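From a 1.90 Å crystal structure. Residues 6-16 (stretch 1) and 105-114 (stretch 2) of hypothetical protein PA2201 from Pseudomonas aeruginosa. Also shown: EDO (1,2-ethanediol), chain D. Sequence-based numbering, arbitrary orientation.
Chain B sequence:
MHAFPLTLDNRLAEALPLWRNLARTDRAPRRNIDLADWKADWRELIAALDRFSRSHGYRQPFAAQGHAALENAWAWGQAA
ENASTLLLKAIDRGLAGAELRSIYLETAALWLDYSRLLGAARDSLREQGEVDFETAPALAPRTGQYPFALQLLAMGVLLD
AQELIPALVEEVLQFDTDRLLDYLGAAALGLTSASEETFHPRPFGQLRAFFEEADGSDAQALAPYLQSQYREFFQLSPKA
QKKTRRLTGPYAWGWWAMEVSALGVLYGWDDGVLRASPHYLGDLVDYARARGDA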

# COMPACT_ATOMS: atom_id res chain seq x y z
N LEU B 6 6.11 0.79 -27.51
CA LEU B 6 6.84 -0.46 -27.22
C LEU B 6 5.80 -1.57 -27.02
O LEU B 6 4.70 -1.29 -26.51
CB LEU B 6 7.68 -0.32 -25.93
CG LEU B 6 8.79 0.74 -25.85
N THR B 7 6.15 -2.80 -27.39
CA THR B 7 5.30 -3.96 -27.08
C THR B 7 5.40 -4.35 -25.62
O THR B 7 6.50 -4.62 -25.13
CB THR B 7 5.65 -5.19 -27.97
OG1 THR B 7 5.35 -4.91 -29.34
CG2 THR B 7 4.83 -6.38 -27.58
N LEU B 8 4.26 -4.45 -24.94
CA LEU B 8 4.28 -4.91 -23.55
C LEU B 8 3.55 -6.23 -23.47
O LEU B 8 2.42 -6.34 -23.96
CB LEU B 8 3.65 -3.90 -22.60
CG LEU B 8 4.28 -2.49 -22.61
CD1 LEU B 8 3.43 -1.62 -21.74
CD2 LEU B 8 5.71 -2.52 -22.09
N ASP B 9 4.20 -7.22 -22.87
CA ASP B 9 3.66 -8.57 -22.85
C ASP B 9 2.79 -8.94 -21.68
O ASP B 9 2.02 -9.92 -21.78
CB ASP B 9 4.79 -9.59 -23.04
CG ASP B 9 5.35 -9.55 -24.47
OD1 ASP B 9 4.63 -9.10 -25.37
OD2 ASP B 9 6.51 -9.93 -24.68
N ASN B 10 2.87 -8.21 -20.57
CA ASN B 10 2.11 -8.65 -19.39
C ASN B 10 0.60 -8.54 -19.61
O ASN B 10 0.15 -7.70 -20.38
CB ASN B 10 2.50 -7.82 -18.16
CG ASN B 10 1.67 -6.54 -18.04
OD1 ASN B 10 0.59 -6.54 -17.44
ND2 ASN B 10 2.18 -5.47 -18.56
N ARG B 11 -0.16 -9.40 -18.93
CA ARG B 11 -1.62 -9.28 -18.87
C ARG B 11 -2.04 -9.36 -17.41
O ARG B 11 -2.80 -10.25 -16.97
CB ARG B 11 -2.29 -10.37 -19.73
CG ARG B 11 -1.99 -10.28 -21.26
CD ARG B 11 -2.42 -8.93 -21.90
NE ARG B 11 -2.12 -8.88 -23.36
CZ ARG B 11 -1.06 -8.27 -23.90
NH1 ARG B 11 -0.16 -7.62 -23.13
NH2 ARG B 11 -0.88 -8.32 -25.22
N LEU B 12 -1.50 -8.43 -16.62
CA LEU B 12 -1.62 -8.49 -15.18
C LEU B 12 -3.07 -8.32 -14.72
O LEU B 12 -3.51 -9.00 -13.78
CB LEU B 12 -0.71 -7.43 -14.50
CG LEU B 12 -0.78 -7.26 -12.96
CD1 LEU B 12 -0.46 -8.54 -12.15
CD2 LEU B 12 0.09 -6.07 -12.54
N ALA B 13 -3.80 -7.39 -15.33
CA ALA B 13 -5.17 -7.10 -14.85
C ALA B 13 -6.06 -8.34 -15.00
O ALA B 13 -6.88 -8.61 -14.12
CB ALA B 13 -5.79 -5.90 -15.53
N GLU B 14 -5.91 -9.06 -16.11
CA GLU B 14 -6.67 -10.32 -16.31
C GLU B 14 -6.26 -11.44 -15.34
O GLU B 14 -7.09 -12.25 -14.97
CB GLU B 14 -6.59 -10.82 -17.77
CG GLU B 14 -7.64 -10.20 -18.71
N ALA B 15 -4.99 -11.48 -14.96
CA ALA B 15 -4.46 -12.56 -14.12
C ALA B 15 -4.92 -12.41 -12.67
O ALA B 15 -5.20 -13.41 -11.99
CB ALA B 15 -2.92 -12.63 -14.21
N LEU B 16 -5.04 -11.15 -12.20
CA LEU B 16 -5.27 -10.91 -10.77
C LEU B 16 -6.46 -11.61 -10.13
O LEU B 16 -6.29 -12.18 -9.08
CB LEU B 16 -5.29 -9.41 -10.42
CG LEU B 16 -3.88 -8.83 -10.24
CD1 LEU B 16 -3.95 -7.31 -10.38
CD2 LEU B 16 -3.30 -9.23 -8.91
N LEU B 105 4.38 -16.83 -15.76
CA LEU B 105 4.30 -16.17 -17.08
C LEU B 105 4.18 -14.66 -16.91
O LEU B 105 4.79 -13.91 -17.68
CB LEU B 105 3.13 -16.69 -17.91
CG LEU B 105 3.24 -18.14 -18.40
CD1 LEU B 105 2.09 -18.39 -19.35
CD2 LEU B 105 4.59 -18.45 -19.08
N GLU B 106 3.44 -14.23 -15.88
CA GLU B 106 3.27 -12.78 -15.64
C GLU B 106 4.42 -12.16 -14.90
O GLU B 106 4.75 -10.98 -15.12
CB GLU B 106 1.97 -12.50 -14.89
CG GLU B 106 0.72 -12.87 -15.71
CD GLU B 106 0.70 -12.13 -17.02
OE1 GLU B 106 1.10 -10.94 -17.04
OE2 GLU B 106 0.28 -12.72 -18.03
N THR B 107 5.04 -12.94 -14.02
CA THR B 107 6.25 -12.49 -13.34
C THR B 107 7.34 -12.20 -14.39
O THR B 107 7.93 -11.10 -14.42
CB THR B 107 6.77 -13.54 -12.38
OG1 THR B 107 5.70 -13.96 -11.50
CG2 THR B 107 7.98 -13.01 -11.58
N ALA B 108 7.58 -13.17 -15.27
CA ALA B 108 8.51 -12.99 -16.38
C ALA B 108 8.13 -11.80 -17.28
O ALA B 108 8.99 -11.00 -17.66
CB ALA B 108 8.63 -14.28 -17.18
N ALA B 109 6.83 -11.68 -17.61
CA ALA B 109 6.37 -10.57 -18.48
C ALA B 109 6.60 -9.24 -17.79
O ALA B 109 7.01 -8.30 -18.42
CB ALA B 109 4.90 -10.72 -18.79
N LEU B 110 6.31 -9.14 -16.50
CA LEU B 110 6.49 -7.86 -15.83
C LEU B 110 7.96 -7.46 -15.77
O LEU B 110 8.26 -6.28 -15.95
CB LEU B 110 5.84 -7.85 -14.43
CG LEU B 110 4.31 -7.79 -14.43
CD1 LEU B 110 3.85 -8.20 -13.01
CD2 LEU B 110 3.77 -6.39 -14.90
N TRP B 111 8.86 -8.43 -15.50
CA TRP B 111 10.30 -8.12 -15.54
C TRP B 111 10.78 -7.62 -16.93
O TRP B 111 11.53 -6.64 -17.02
CB TRP B 111 11.12 -9.33 -15.08
CG TRP B 111 11.22 -9.45 -13.58
CD1 TRP B 111 10.48 -10.29 -12.76
CD2 TRP B 111 12.07 -8.70 -12.72
NE1 TRP B 111 10.86 -10.11 -11.45
CE2 TRP B 111 11.81 -9.12 -11.39
CE3 TRP B 111 13.02 -7.67 -12.93
CZ2 TRP B 111 12.50 -8.59 -10.28
CZ3 TRP B 111 13.70 -7.15 -11.84
CH2 TRP B 111 13.42 -7.60 -10.52
N LEU B 112 10.33 -8.30 -17.98
CA LEU B 112 10.63 -7.94 -19.36
C LEU B 112 10.05 -6.56 -19.70
O LEU B 112 10.78 -5.71 -20.23
CB LEU B 112 10.01 -8.98 -20.30
CG LEU B 112 10.30 -8.81 -21.78
CD1 LEU B 112 11.82 -8.83 -21.99
CD2 LEU B 112 9.60 -9.92 -22.54
N ASP B 113 8.77 -6.33 -19.40
CA ASP B 113 8.14 -4.98 -19.59
C ASP B 113 8.86 -3.89 -18.83
O ASP B 113 9.10 -2.80 -19.36
CB ASP B 113 6.64 -4.99 -19.24
CG ASP B 113 5.80 -5.90 -20.20
OD1 ASP B 113 6.27 -6.30 -21.29
OD2 ASP B 113 4.66 -6.20 -19.87
N TYR B 114 9.18 -4.17 -17.56
CA TYR B 114 10.00 -3.23 -16.81
C TYR B 114 11.27 -2.86 -17.56
O TYR B 114 11.59 -1.68 -17.71
CB TYR B 114 10.32 -3.79 -15.40
CG TYR B 114 11.50 -3.16 -14.67
CD1 TYR B 114 11.62 -1.78 -14.51
CD2 TYR B 114 12.49 -3.98 -14.09
CE1 TYR B 114 12.72 -1.23 -13.84
CE2 TYR B 114 13.57 -3.43 -13.41
CZ TYR B 114 13.69 -2.07 -13.29
OH TYR B 114 14.75 -1.49 -12.60
C1 EDO D . 0.07 -2.12 -19.37
O1 EDO D . 0.42 -3.48 -19.65
C2 EDO D . -1.42 -1.86 -19.57
O2 EDO D . -1.85 -2.49 -20.79
O HOH W 1 1.80 -12.33 -20.54

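Residues 105-114 form an unbroken run of helix, whereas stretch 1 begins as a loop that runs alongside this helix in the opposite direction, Leu8 beside Asp113 and Asn10 beside Ala109, and then enters a helix after Arg11, the N-cap residue. The two helix axes run nearly antiparallel, at 155°, but stay 10.9 Å apart at their closest. The intimate contact belongs to the loop: the CA atoms of Asn10 and Ala109 lie only 4.8 Å apart, an approach suited to alanine, whose lone CB sits 3.5 Å from Asn10 CA.

Loop amides have no helical partners, and two acidic side chains, one turn of helix to each side of Ala109, supply acceptors. Asp113 uses both carboxylate oxygens: OD1 accepts from Asp9 N (2.8 Å), and OD2 accepts from Asn10 N (2.8 Å) and again from Asn10 ND2 (2.9 Å). Its CA-to-CB bond points toward the loop, and a short side chain suits so close an approach. Glu106 is longer and folds with chi1 and chi2 both m, so that OE1 meets Arg11 N at 2.7 Å. A water oxygen lies 3.0 Å from Glu106 OE2 and 2.7 Å from Asp9 O and donates to both, satisfying that carbonyl and bridging the stretches.

Asn10 suits its buried place because its amide both donates and accepts. Besides binding Asp113, Asn10 ND2 donates to O1 of the ethanediol (2.9 Å), while Asn10 OD1 accepts from Leu12 N (2.9 Å), satisfying an amide in the helix's first turn. Arg11, its CB directed away from stretch 2, braces the loop from within: NH1 donates to Leu8 O (3.0 Å) and Asn10 O (2.8 Å).

Apolar groups fill in around this polar network. Leu110 CD2 lies 3.8 Å from Asn10 CG, and Leu110 CD1 meets Leu12 CD2 at 4.3 Å. Ala15 CB packs 3.9 Å from Glu106 CG, using the aliphatic part of a side chain whose carboxylate serves the loop.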